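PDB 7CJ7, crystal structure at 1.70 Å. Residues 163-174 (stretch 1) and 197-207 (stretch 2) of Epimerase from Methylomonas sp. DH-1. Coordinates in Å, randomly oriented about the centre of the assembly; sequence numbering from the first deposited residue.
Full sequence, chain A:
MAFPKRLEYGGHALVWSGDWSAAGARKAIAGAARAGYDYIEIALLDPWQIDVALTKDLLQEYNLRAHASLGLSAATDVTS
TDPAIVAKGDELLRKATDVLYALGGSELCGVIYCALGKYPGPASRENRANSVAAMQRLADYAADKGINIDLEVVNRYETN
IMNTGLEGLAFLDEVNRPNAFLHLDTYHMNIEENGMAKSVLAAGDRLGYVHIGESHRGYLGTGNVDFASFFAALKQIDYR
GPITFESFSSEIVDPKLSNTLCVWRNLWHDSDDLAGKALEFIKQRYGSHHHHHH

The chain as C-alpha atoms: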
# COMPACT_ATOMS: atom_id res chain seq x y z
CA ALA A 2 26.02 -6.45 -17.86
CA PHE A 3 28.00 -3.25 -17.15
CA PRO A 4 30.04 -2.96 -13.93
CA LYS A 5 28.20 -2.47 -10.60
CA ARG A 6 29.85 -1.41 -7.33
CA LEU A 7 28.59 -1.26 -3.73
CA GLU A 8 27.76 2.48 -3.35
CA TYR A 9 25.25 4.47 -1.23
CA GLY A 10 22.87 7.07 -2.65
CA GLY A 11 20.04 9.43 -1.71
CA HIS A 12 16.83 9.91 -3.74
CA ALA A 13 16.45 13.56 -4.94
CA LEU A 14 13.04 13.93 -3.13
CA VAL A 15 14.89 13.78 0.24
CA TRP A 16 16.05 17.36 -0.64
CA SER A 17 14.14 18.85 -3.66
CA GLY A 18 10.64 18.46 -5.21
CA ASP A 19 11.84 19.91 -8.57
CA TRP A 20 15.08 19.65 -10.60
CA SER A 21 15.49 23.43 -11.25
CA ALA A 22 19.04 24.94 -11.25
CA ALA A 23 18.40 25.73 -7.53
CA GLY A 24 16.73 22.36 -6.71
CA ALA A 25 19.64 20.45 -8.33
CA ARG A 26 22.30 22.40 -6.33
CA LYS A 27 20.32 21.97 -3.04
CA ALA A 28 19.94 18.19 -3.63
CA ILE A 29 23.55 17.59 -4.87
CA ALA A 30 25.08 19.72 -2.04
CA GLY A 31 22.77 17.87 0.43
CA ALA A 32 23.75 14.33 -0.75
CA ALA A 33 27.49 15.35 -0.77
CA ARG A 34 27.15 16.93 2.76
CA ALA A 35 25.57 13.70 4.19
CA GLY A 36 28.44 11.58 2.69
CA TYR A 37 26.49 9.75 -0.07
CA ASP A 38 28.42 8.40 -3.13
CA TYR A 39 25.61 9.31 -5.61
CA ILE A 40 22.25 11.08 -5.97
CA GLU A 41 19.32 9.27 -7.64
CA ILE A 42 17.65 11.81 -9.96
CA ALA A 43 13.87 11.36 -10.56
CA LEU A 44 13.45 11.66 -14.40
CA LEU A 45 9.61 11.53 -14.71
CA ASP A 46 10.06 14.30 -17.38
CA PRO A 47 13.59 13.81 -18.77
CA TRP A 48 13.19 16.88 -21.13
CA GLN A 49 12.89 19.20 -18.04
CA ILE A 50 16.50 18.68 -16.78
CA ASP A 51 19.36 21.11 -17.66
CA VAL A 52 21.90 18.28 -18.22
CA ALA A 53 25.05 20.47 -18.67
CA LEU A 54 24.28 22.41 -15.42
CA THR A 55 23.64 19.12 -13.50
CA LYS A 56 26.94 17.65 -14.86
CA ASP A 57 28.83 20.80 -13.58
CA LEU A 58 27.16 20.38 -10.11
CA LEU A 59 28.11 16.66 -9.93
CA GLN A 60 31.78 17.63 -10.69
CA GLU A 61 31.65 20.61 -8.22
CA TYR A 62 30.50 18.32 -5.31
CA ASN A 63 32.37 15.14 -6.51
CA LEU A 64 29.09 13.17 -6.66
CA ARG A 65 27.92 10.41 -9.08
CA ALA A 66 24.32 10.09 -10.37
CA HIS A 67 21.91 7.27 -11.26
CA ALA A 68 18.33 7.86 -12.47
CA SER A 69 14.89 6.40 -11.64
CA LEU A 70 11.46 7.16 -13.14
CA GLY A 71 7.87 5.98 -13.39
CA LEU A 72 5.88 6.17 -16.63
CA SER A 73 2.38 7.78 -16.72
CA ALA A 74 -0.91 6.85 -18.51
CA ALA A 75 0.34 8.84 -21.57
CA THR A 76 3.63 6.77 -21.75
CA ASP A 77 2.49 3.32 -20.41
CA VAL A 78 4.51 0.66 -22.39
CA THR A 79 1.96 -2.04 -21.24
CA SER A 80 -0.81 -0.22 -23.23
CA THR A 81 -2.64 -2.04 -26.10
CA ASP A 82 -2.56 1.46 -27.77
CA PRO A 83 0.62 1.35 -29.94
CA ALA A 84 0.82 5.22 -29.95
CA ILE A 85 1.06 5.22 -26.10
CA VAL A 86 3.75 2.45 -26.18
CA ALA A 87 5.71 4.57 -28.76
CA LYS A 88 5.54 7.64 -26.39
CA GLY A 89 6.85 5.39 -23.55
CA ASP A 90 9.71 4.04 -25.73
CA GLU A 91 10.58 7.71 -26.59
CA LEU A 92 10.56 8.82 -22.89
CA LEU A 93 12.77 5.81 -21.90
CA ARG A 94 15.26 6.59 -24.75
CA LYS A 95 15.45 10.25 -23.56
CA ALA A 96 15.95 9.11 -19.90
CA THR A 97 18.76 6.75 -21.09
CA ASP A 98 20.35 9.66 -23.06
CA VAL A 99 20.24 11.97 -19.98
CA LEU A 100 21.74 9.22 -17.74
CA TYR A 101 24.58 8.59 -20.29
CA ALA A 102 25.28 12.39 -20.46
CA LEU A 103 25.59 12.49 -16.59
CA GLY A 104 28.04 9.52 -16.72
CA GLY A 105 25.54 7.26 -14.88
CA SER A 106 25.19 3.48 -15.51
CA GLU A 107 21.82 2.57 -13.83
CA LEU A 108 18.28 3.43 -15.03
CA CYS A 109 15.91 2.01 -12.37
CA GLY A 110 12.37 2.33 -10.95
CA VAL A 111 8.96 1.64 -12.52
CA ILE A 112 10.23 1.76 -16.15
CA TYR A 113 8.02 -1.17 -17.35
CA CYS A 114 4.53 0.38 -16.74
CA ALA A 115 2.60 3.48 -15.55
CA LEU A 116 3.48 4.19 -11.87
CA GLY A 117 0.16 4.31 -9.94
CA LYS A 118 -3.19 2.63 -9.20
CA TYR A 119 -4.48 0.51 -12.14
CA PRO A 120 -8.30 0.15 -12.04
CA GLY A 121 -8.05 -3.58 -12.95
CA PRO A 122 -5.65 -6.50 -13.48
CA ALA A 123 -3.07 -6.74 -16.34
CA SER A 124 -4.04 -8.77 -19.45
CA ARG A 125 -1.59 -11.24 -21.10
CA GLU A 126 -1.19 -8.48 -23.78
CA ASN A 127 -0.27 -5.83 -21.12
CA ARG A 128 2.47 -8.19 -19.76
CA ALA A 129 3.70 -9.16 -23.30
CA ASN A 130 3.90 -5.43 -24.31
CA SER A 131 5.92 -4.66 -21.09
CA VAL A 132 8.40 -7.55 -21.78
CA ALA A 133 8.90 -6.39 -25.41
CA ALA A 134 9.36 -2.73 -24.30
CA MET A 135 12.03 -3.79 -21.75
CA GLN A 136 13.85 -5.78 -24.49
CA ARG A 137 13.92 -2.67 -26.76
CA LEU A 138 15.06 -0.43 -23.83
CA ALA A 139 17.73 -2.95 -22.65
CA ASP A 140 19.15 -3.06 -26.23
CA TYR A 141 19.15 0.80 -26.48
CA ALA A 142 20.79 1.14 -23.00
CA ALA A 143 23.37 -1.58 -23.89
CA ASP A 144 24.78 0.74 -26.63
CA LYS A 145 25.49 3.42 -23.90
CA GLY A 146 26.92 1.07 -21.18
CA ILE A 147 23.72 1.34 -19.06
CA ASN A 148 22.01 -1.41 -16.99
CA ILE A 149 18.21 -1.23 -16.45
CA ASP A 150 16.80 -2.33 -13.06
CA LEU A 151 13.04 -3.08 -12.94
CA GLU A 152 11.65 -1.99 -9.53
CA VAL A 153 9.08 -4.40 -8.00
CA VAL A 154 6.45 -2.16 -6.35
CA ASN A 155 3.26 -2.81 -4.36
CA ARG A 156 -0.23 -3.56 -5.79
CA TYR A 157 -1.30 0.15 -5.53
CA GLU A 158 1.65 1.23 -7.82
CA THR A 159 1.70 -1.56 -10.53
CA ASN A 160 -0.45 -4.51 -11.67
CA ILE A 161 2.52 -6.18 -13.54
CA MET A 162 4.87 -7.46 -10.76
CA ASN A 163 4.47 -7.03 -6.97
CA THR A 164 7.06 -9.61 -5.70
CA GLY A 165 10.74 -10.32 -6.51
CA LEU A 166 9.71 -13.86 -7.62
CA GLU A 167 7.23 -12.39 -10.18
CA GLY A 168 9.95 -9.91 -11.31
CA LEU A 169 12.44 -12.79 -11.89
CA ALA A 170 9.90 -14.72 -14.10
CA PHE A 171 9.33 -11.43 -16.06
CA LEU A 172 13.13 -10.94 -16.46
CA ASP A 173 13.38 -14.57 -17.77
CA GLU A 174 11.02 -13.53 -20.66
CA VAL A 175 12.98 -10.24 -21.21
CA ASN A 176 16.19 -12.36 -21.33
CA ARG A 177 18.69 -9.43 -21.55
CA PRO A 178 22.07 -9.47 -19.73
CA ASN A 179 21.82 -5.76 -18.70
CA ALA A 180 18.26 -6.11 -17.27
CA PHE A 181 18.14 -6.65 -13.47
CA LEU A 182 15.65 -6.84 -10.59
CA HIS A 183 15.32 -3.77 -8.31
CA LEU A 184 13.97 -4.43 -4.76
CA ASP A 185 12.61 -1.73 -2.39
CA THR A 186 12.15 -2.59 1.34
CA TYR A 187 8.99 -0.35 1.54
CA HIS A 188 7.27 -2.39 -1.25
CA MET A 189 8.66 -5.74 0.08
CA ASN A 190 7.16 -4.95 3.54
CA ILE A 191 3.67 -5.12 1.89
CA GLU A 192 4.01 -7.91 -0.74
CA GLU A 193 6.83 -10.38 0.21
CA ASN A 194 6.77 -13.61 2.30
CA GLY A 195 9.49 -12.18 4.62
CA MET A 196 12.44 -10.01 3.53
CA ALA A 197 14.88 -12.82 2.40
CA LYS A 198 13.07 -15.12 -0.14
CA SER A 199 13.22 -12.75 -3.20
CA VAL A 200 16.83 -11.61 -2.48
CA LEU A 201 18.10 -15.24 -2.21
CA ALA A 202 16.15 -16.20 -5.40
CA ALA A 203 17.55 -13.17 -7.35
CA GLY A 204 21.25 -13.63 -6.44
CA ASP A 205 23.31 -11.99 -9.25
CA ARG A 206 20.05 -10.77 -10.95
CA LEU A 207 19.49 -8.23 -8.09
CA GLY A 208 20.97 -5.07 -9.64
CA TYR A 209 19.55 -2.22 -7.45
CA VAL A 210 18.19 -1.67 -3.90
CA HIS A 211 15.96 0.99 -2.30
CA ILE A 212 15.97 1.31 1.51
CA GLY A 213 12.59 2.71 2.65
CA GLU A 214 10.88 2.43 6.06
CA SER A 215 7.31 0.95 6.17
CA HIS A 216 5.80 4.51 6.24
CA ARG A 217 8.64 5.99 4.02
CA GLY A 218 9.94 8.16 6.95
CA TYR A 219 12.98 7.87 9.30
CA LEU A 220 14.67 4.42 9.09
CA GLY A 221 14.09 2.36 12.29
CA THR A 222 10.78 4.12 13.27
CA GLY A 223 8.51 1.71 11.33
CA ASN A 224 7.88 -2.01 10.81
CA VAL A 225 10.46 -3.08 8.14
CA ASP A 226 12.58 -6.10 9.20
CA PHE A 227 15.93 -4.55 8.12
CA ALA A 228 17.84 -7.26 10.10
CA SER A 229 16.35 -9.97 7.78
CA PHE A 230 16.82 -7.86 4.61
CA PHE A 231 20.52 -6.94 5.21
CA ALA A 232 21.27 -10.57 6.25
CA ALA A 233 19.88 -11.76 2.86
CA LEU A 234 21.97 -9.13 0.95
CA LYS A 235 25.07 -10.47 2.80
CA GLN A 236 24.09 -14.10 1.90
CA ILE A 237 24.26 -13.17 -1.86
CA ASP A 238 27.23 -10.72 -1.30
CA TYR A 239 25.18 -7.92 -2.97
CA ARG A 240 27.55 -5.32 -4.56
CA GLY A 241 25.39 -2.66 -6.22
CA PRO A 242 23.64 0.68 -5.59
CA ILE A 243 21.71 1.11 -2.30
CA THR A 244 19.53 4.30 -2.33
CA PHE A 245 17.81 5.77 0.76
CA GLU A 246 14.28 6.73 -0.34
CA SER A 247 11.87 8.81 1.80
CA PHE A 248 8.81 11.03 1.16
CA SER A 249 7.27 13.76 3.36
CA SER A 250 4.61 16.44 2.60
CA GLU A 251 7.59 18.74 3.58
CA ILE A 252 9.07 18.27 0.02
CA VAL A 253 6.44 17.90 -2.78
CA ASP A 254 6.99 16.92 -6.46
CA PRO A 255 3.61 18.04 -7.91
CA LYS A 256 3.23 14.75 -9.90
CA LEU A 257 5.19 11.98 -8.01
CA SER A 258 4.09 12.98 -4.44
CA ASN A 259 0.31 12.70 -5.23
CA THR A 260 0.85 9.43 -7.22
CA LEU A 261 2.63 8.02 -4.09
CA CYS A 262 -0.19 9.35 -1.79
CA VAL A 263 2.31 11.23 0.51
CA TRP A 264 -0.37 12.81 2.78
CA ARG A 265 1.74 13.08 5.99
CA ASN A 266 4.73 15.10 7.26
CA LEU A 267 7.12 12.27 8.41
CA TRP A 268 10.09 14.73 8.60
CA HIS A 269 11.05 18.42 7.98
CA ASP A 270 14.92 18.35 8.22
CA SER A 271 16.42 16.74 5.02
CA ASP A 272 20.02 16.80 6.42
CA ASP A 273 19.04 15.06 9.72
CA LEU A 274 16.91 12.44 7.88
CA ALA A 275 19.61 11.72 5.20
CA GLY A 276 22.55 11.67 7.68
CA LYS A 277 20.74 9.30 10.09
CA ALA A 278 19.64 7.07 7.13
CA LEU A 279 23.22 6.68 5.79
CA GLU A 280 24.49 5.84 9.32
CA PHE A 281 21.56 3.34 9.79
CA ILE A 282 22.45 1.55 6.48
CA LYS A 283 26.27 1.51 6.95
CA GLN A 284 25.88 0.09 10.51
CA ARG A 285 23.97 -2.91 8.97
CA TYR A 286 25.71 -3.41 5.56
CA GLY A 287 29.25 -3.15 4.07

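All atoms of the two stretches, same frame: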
# COMPACT_ATOMS: atom_id res chain seq x y z
N ASN A 163 4.56 -7.55 -8.35
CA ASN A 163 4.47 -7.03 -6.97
C ASN A 163 5.42 -7.80 -6.05
O ASN A 163 5.58 -7.34 -4.91
CB ASN A 163 3.04 -7.09 -6.43
CG ASN A 163 2.03 -6.36 -7.29
OD1 ASN A 163 0.95 -6.88 -7.51
ND2 ASN A 163 2.35 -5.16 -7.74
N THR A 164 6.04 -8.89 -6.50
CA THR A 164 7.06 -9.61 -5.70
C THR A 164 8.33 -9.84 -6.53
O THR A 164 8.25 -9.87 -7.76
CB THR A 164 6.57 -10.98 -5.20
OG1 THR A 164 6.46 -11.88 -6.30
CG2 THR A 164 5.25 -10.89 -4.47
N GLY A 165 9.46 -9.99 -5.85
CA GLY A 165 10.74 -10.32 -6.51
C GLY A 165 10.61 -11.57 -7.36
O GLY A 165 11.15 -11.60 -8.46
N LEU A 166 9.88 -12.58 -6.87
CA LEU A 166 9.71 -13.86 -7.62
C LEU A 166 8.98 -13.60 -8.94
O LEU A 166 9.40 -14.16 -9.98
CB LEU A 166 8.95 -14.85 -6.74
CG LEU A 166 9.60 -15.17 -5.39
CD1 LEU A 166 8.86 -16.31 -4.69
CD2 LEU A 166 11.07 -15.51 -5.56
N GLU A 167 7.94 -12.77 -8.94
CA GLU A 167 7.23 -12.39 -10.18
C GLU A 167 8.19 -11.60 -11.09
O GLU A 167 8.16 -11.82 -12.32
CB GLU A 167 5.98 -11.57 -9.89
CG GLU A 167 4.88 -12.39 -9.28
CD GLU A 167 3.57 -11.64 -9.17
OE1 GLU A 167 3.62 -10.38 -9.06
OE2 GLU A 167 2.52 -12.30 -9.16
N GLY A 168 8.99 -10.70 -10.52
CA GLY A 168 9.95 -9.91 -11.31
C GLY A 168 10.96 -10.82 -12.00
O GLY A 168 11.36 -10.53 -13.15
N LEU A 169 11.41 -11.87 -11.33
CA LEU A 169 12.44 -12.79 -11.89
C LEU A 169 11.85 -13.60 -13.06
O LEU A 169 12.56 -13.78 -14.05
CB LEU A 169 12.99 -13.68 -10.77
CG LEU A 169 13.86 -12.97 -9.74
CD1 LEU A 169 14.19 -13.89 -8.59
CD2 LEU A 169 15.14 -12.42 -10.37
N ALA A 170 10.59 -14.03 -12.99
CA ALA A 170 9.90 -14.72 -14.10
C ALA A 170 9.78 -13.75 -15.29
O ALA A 170 10.03 -14.18 -16.42
CB ALA A 170 8.56 -15.23 -13.67
N PHE A 171 9.43 -12.49 -15.03
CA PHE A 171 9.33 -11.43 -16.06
C PHE A 171 10.70 -11.25 -16.73
O PHE A 171 10.79 -11.23 -17.96
CB PHE A 171 8.79 -10.15 -15.41
CG PHE A 171 8.55 -8.99 -16.34
CD1 PHE A 171 9.60 -8.21 -16.79
CD2 PHE A 171 7.26 -8.64 -16.72
CE1 PHE A 171 9.37 -7.13 -17.63
CE2 PHE A 171 7.04 -7.54 -17.53
CZ PHE A 171 8.09 -6.78 -17.97
N LEU A 172 11.76 -11.16 -15.94
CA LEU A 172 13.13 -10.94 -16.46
C LEU A 172 13.56 -12.16 -17.30
O LEU A 172 14.36 -11.98 -18.22
CB LEU A 172 14.07 -10.68 -15.30
CG LEU A 172 14.01 -9.27 -14.74
CD1 LEU A 172 14.79 -9.16 -13.45
CD2 LEU A 172 14.53 -8.28 -15.75
N ASP A 173 13.05 -13.35 -16.99
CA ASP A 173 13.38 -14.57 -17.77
C ASP A 173 12.83 -14.41 -19.19
O ASP A 173 13.49 -14.86 -20.13
CB ASP A 173 12.81 -15.83 -17.15
CG ASP A 173 13.52 -16.28 -15.89
OD1 ASP A 173 14.69 -15.90 -15.71
OD2 ASP A 173 12.89 -17.03 -15.09
N GLU A 174 11.67 -13.77 -19.34
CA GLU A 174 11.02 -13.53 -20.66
C GLU A 174 11.76 -12.37 -21.36
O GLU A 174 11.93 -12.43 -22.58
CB GLU A 174 9.52 -13.27 -20.50
CG GLU A 174 8.76 -14.45 -19.90
CD GLU A 174 7.32 -14.18 -19.49
OE1 GLU A 174 6.78 -14.92 -18.64
OE2 GLU A 174 6.72 -13.22 -20.02
N ALA A 197 13.70 -12.05 2.87
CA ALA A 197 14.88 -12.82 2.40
C ALA A 197 14.60 -13.55 1.08
O ALA A 197 15.51 -13.58 0.24
CB ALA A 197 15.35 -13.80 3.46
N LYS A 198 13.41 -14.14 0.94
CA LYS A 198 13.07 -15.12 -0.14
C LYS A 198 13.45 -14.56 -1.52
O LYS A 198 14.13 -15.28 -2.28
CB LYS A 198 11.58 -15.45 -0.01
CG LYS A 198 11.05 -16.58 -0.89
CD LYS A 198 9.65 -17.01 -0.48
CE LYS A 198 8.91 -17.86 -1.49
NZ LYS A 198 9.53 -19.19 -1.67
N SER A 199 13.02 -13.34 -1.85
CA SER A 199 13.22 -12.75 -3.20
C SER A 199 14.70 -12.42 -3.43
O SER A 199 15.18 -12.59 -4.56
CB SER A 199 12.34 -11.55 -3.40
OG SER A 199 11.04 -11.97 -3.76
N VAL A 200 15.39 -11.97 -2.39
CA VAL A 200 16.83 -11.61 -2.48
C VAL A 200 17.62 -12.89 -2.78
O VAL A 200 18.44 -12.87 -3.68
CB VAL A 200 17.34 -10.93 -1.20
CG1 VAL A 200 18.85 -10.79 -1.21
CG2 VAL A 200 16.67 -9.59 -0.98
N LEU A 201 17.39 -13.96 -2.02
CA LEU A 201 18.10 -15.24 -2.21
C LEU A 201 17.80 -15.80 -3.61
O LEU A 201 18.73 -16.29 -4.25
CB LEU A 201 17.68 -16.22 -1.10
CG LEU A 201 17.98 -15.76 0.33
CD1 LEU A 201 17.57 -16.81 1.34
CD2 LEU A 201 19.45 -15.41 0.49
N ALA A 202 16.55 -15.69 -4.08
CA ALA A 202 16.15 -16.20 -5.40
C ALA A 202 16.87 -15.41 -6.50
O ALA A 202 17.31 -16.03 -7.49
CB ALA A 202 14.65 -16.15 -5.56
N ALA A 203 17.00 -14.09 -6.33
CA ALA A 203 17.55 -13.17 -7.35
C ALA A 203 19.05 -13.40 -7.52
O ALA A 203 19.53 -13.49 -8.67
CB ALA A 203 17.25 -11.74 -6.97
N GLY A 204 19.78 -13.54 -6.41
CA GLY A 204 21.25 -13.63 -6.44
C GLY A 204 21.82 -12.55 -7.34
O GLY A 204 21.50 -11.36 -7.13
N ASP A 205 22.61 -12.93 -8.34
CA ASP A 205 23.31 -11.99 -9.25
C ASP A 205 22.32 -11.15 -10.06
O ASP A 205 22.75 -10.16 -10.64
CB ASP A 205 24.27 -12.73 -10.18
CG ASP A 205 25.49 -13.28 -9.47
OD1 ASP A 205 25.62 -13.04 -8.25
OD2 ASP A 205 26.29 -13.96 -10.14
N ARG A 206 21.03 -11.51 -10.12
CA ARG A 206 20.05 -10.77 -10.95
C ARG A 206 19.52 -9.56 -10.17
O ARG A 206 18.82 -8.74 -10.79
CB ARG A 206 18.94 -11.71 -11.41
CG ARG A 206 19.49 -12.94 -12.13
CD ARG A 206 18.55 -14.12 -12.01
NE ARG A 206 17.42 -13.96 -12.90
CZ ARG A 206 16.34 -14.73 -12.93
NH1 ARG A 206 16.21 -15.75 -12.09
NH2 ARG A 206 15.38 -14.46 -13.80
N LEU A 207 19.82 -9.45 -8.87
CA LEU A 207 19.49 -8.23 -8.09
C LEU A 207 20.52 -7.16 -8.43
O LEU A 207 21.72 -7.33 -8.11
CB LEU A 207 19.49 -8.53 -6.58
CG LEU A 207 19.12 -7.33 -5.70
CD1 LEU A 207 17.72 -6.83 -6.02
CD2 LEU A 207 19.22 -7.68 -4.22

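Two helices, 165-174 and 198-203, run side by side with their N-to-C directions 26° apart and their axes 9.2 Å apart at closest approach. The backbones come closest at the start of the contact, where the CA atoms of G165 and S199 lie 4.8 Å apart. Glycine is what that spacing admits: an ideal CB on G165 would stand 2.4 Å from S199 CB, a clash. With no side chain there, S199, in the m rotamer, lays OG 3.2 Å from G165 CA and 3.4 Å from L166 N; the hydroxyl has a hydrogen bond elsewhere in the structure.

Just before this point the first helix is capped. T164 takes the p rotamer, which brings OG1 within 3.2 Å of E167 N to accept its hydrogen bond. E167 points away from the other helix and, with chi1 m and chi2 t, reaches back so that OE1 accepts from N163 N at 3.1 Å. The two bonds tie the start of the helix together, and the side chain of E167 makes no contact with the other stretch.

One turn on, the spacing widens to 6.8 Å between the CA atoms of L169 and A203, and a leucine fills the room. L169 points toward its partners in the common helical mt rotamer. L169 CD1 lies 3.8 Å from A202 CB, and both CD1 and CD2 of L169 lie 4.1 Å from A203 CB. The small alanines let the leucine come close to the backbone as well, with L169 CD1 3.6 Å from A203 N. L166 has the same mt rotamer but starts sideways; its end swings nearer, placing CD2 3.6 Å from A202 CB and CD1 3.6 Å from K198 CE. The lysine contributes here through the aliphatic part of an extended chain, t at chi1 to chi3, before chi4 turns to p.

R206, beyond the helix, closes the far end. G204, with phi at 47°, breaks the helical course, a backbone shape that favours glycine, and the chain passes through a short 3-10 segment to reach R206. The arginine points toward the first helix and bends at chi3 (77°, p). Its guanidinium lies with one face over L169 CD2, 3.7 Å from R206 CZ, so that the leucine packs against alanines and arginine alike. R206 NH2 forms a short salt bridge with D173 OD1 at 2.5 Å, the m rotamer of D173 carrying its carboxylate nearer from a sideways start. The same R206 NH2 is 2.9 Å from L169 O.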